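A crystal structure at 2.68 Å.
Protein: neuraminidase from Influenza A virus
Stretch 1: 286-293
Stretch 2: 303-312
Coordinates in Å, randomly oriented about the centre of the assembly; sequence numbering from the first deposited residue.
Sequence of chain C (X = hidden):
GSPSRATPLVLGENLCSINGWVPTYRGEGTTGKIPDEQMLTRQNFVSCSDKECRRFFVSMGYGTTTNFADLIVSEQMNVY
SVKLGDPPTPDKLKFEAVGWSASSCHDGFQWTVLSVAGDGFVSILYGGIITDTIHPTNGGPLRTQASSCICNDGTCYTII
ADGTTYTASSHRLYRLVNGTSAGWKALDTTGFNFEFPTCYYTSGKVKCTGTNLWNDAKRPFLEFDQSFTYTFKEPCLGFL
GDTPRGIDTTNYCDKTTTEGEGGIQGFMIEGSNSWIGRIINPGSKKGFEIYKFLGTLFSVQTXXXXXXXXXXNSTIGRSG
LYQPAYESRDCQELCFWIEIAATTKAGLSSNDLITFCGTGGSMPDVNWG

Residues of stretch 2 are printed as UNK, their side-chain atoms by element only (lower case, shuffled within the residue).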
# COMPACT_ATOMS: atom_id res chain seq x y z
N LYS C 286 -0.40 -28.02 25.57
CA LYS C 286 -0.59 -28.59 24.24
C LYS C 286 -2.04 -28.90 23.86
O LYS C 286 -2.80 -29.48 24.66
CB LYS C 286 0.30 -29.83 24.06
CG LYS C 286 1.76 -29.46 23.77
CD LYS C 286 2.34 -30.23 22.58
CE LYS C 286 3.76 -29.72 22.21
NZ LYS C 286 3.82 -28.56 21.24
N GLY C 287 -2.41 -28.51 22.63
CA GLY C 287 -3.73 -28.81 22.10
C GLY C 287 -4.82 -27.87 22.59
O GLY C 287 -4.72 -27.23 23.64
N PHE C 288 -5.89 -27.80 21.81
CA PHE C 288 -7.02 -26.97 22.17
C PHE C 288 -8.29 -27.72 21.83
O PHE C 288 -8.40 -28.34 20.77
CB PHE C 288 -6.98 -25.64 21.42
CG PHE C 288 -7.99 -24.64 21.89
CD1 PHE C 288 -7.70 -23.78 22.93
CD2 PHE C 288 -9.24 -24.55 21.28
CE1 PHE C 288 -8.63 -22.84 23.38
CE2 PHE C 288 -10.16 -23.62 21.72
CZ PHE C 288 -9.86 -22.76 22.77
N GLU C 289 -9.25 -27.67 22.75
CA GLU C 289 -10.52 -28.35 22.53
C GLU C 289 -11.63 -27.36 22.80
O GLU C 289 -11.43 -26.38 23.51
CB GLU C 289 -10.64 -29.62 23.41
CG GLU C 289 -10.66 -29.36 24.94
CD GLU C 289 -10.40 -30.62 25.77
OE1 GLU C 289 -10.78 -31.73 25.32
OE2 GLU C 289 -9.82 -30.50 26.87
N ILE C 290 -12.79 -27.60 22.20
CA ILE C 290 -13.96 -26.79 22.48
C ILE C 290 -15.16 -27.72 22.58
O ILE C 290 -15.39 -28.58 21.72
CB ILE C 290 -14.14 -25.60 21.45
CG1 ILE C 290 -15.20 -24.61 21.94
CG2 ILE C 290 -14.42 -26.11 20.01
CD1 ILE C 290 -15.25 -23.30 21.15
N TYR C 291 -15.90 -27.58 23.67
CA TYR C 291 -16.93 -28.53 24.05
C TYR C 291 -18.30 -27.86 23.94
O TYR C 291 -18.50 -26.78 24.50
CB TYR C 291 -16.69 -28.95 25.50
CG TYR C 291 -17.36 -30.22 25.94
CD1 TYR C 291 -18.14 -30.98 25.07
CD2 TYR C 291 -17.23 -30.67 27.24
CE1 TYR C 291 -18.75 -32.14 25.49
CE2 TYR C 291 -17.83 -31.82 27.67
CZ TYR C 291 -18.59 -32.55 26.80
OH TYR C 291 -19.19 -33.70 27.27
N LYS C 292 -19.22 -28.50 23.21
CA LYS C 292 -20.56 -27.95 23.05
C LYS C 292 -21.46 -28.47 24.16
O LYS C 292 -21.40 -29.66 24.54
CB LYS C 292 -21.15 -28.35 21.69
CG LYS C 292 -22.44 -27.60 21.33
CD LYS C 292 -23.45 -28.49 20.58
CE LYS C 292 -23.11 -28.65 19.11
NZ LYS C 292 -24.33 -28.75 18.27
N PHE C 293 -22.29 -27.58 24.69
CA PHE C 293 -23.23 -27.94 25.74
C PHE C 293 -24.64 -27.58 25.28
O PHE C 293 -24.86 -26.51 24.70
CB PHE C 293 -22.88 -27.23 27.05
CG PHE C 293 -21.61 -27.74 27.70
CD1 PHE C 293 -21.65 -28.85 28.53
CD2 PHE C 293 -20.39 -27.10 27.50
CE1 PHE C 293 -20.49 -29.34 29.13
CE2 PHE C 293 -19.24 -27.58 28.10
CZ PHE C 293 -19.29 -28.71 28.92
N UNK C 303 -25.98 -30.37 29.63
CA UNK C 303 -25.47 -31.73 29.37
C UNK C 303 -24.02 -31.88 28.92
O UNK C 303 -23.16 -32.21 29.74
c UNK C 303 -26.38 -32.49 28.41
c UNK C 303 -27.79 -31.90 28.45
c UNK C 303 -26.42 -33.94 28.82
N UNK C 304 -23.74 -31.68 27.63
CA UNK C 304 -22.41 -31.97 27.11
C UNK C 304 -22.51 -32.90 25.91
O UNK C 304 -22.87 -34.07 26.04
N UNK C 305 -22.19 -32.37 24.74
CA UNK C 305 -22.66 -32.93 23.49
C UNK C 305 -21.56 -33.38 22.53
O UNK C 305 -21.60 -34.49 22.01
o UNK C 305 -24.06 -32.14 20.45
c UNK C 305 -23.56 -31.91 22.79
n UNK C 305 -25.20 -33.44 21.88
c UNK C 305 -24.30 -32.51 21.60
N UNK C 306 -20.60 -32.49 22.28
CA UNK C 306 -19.50 -32.81 21.38
C UNK C 306 -18.27 -32.00 21.70
O UNK C 306 -18.28 -30.76 21.64
c UNK C 306 -18.84 -33.09 18.93
n UNK C 306 -16.84 -34.34 15.27
c UNK C 306 -19.50 -33.61 17.67
c UNK C 306 -17.59 -34.42 16.35
n UNK C 306 -17.32 -35.32 17.28
n UNK C 306 -18.62 -33.59 16.51
c UNK C 306 -19.90 -32.60 19.92
N UNK C 307 -17.20 -32.71 22.03
CA UNK C 307 -15.90 -32.11 22.28
C UNK C 307 -15.04 -32.13 21.03
O UNK C 307 -14.59 -33.20 20.59
o UNK C 307 -14.21 -31.16 24.72
n UNK C 307 -12.83 -32.53 23.62
c UNK C 307 -14.03 -32.11 23.97
c UNK C 307 -15.21 -32.87 23.41
N UNK C 308 -14.81 -30.96 20.44
CA UNK C 308 -13.95 -30.86 19.25
C UNK C 308 -12.49 -30.63 19.63
O UNK C 308 -12.16 -29.59 20.23
c UNK C 308 -15.66 -29.93 17.58
o UNK C 308 -19.14 -30.47 15.33
c UNK C 308 -17.96 -29.34 17.07
c UNK C 308 -16.80 -29.16 17.82
c UNK C 308 -17.99 -30.30 16.06
c UNK C 308 -15.70 -30.88 16.55
c UNK C 308 -16.87 -31.07 15.79
c UNK C 308 -14.40 -29.70 18.37
N UNK C 309 -11.61 -31.55 19.26
CA UNK C 309 -10.18 -31.33 19.47
C UNK C 309 -9.50 -30.66 18.28
O UNK C 309 -8.77 -31.30 17.51
c UNK C 309 -9.74 -33.02 21.27
n UNK C 309 -8.45 -34.99 21.73
c UNK C 309 -9.48 -32.62 19.84
o UNK C 309 -10.65 -35.21 21.28
c UNK C 309 -9.65 -34.50 21.44
N UNK C 310 -9.75 -29.35 18.17
CA UNK C 310 -9.27 -28.51 17.06
C UNK C 310 -7.74 -28.56 16.81
O UNK C 310 -7.31 -28.71 15.66
c UNK C 310 -9.75 -27.06 17.25
c UNK C 310 -11.29 -26.89 17.24
c UNK C 310 -11.74 -25.42 17.33
c UNK C 310 -11.89 -27.53 15.99
N UNK C 311 -6.93 -28.46 17.87
CA UNK C 311 -5.47 -28.55 17.72
C UNK C 311 -4.86 -29.58 18.66
O UNK C 311 -5.40 -29.86 19.72
c UNK C 311 -6.15 -25.21 17.25
c UNK C 311 -3.72 -25.26 16.91
c UNK C 311 -4.97 -26.08 16.91
c UNK C 311 -4.81 -27.20 17.95
N UNK C 312 -3.70 -30.12 18.27
CA UNK C 312 -3.02 -31.17 19.04
C UNK C 312 -1.53 -30.92 19.05
O UNK C 312 -0.87 -31.02 20.07
c UNK C 312 -3.26 -32.52 18.39
o UNK C 312 -4.64 -32.68 18.11

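Position 303 carries three side-chain carbons, one bearing the other two, which makes it Val 303. Its side chain stays clear of the first stretch; the backbone makes the contact, its C lying 3.9 Å from CD1 of Phe 293 at the ring edge.

Position 304 has no side-chain atoms and is Gly 304. Its CA lies 3.5 Å from Phe 293 CD1. A modelled CB on Gly 304 would fall 2.7 Å from Tyr 291 OH, a clash, and the backbone angles would jam it against the preceding carbonyl, so glycine fits on both counts.

At 305 two carbons lead to one oxygen and one nitrogen: Asn 305. Its N donates to Lys 292 O at 2.8 Å, while OD1 comes within 3.7 Å of Lys 292 CD. The polar group suits an exposed position.

Position 306 shows three carbons, a nitrogen, then a carbon bearing two more nitrogens. This guanidinium identifies Arg 306; from a partly exposed site its long side chain reaches partners elsewhere in the structure. Its O accepts from Lys 292 N at 2.9 Å and meets the Tyr 291 ring edge, 3.4 Å from CD1.

Position 307 again has two carbons, an oxygen and a nitrogen, and is Asn 307. ND2 donates to Glu 289 OE1 at 2.8 Å: a short amide supplies the donor a carboxylate needs.

At 308 one carbon leads to a six-carbon ring bearing an oxygen: Tyr 308. Its CB packs 3.9 Å from Ile 290 CG2, and its hydroxyl is satisfied elsewhere.

Position 309 has three carbons, the third carrying oxygen and nitrogen, hence Gln 309. Its CG approaches Glu 289 CB at 4.1 Å, and its amide suits an exposed site.

Position 310 has four carbons forked at the second, Leu 310; CD1 lies 3.9 Å from Ile 290 CG2, an apolar contact in a buried setting.

Position 311 repeats that fork: Leu 311, with CD1 4.3 Å from Phe 288 CB. A buried site beside Phe 288, on the same face, suits an apolar leucine.

Position 312 has one carbon and one oxygen, Ser 312. Its CB points away from the first stretch, and its hydroxyl bonds elsewhere.

The strands run antiparallel, at 160°. Reciprocal backbone bonds join Ile 290 with Tyr 308 and Phe 288 with Leu 311; between these pairs a bulge shifts the register by one. Apolar contacts pair Phe 288 with Leu 311, and Ile 290 with Tyr 308 and Leu 310, while the Asn 307–Glu 289 bond adds a polar side-chain link.

Stretch 2 303-312: VGNRNYQLLS
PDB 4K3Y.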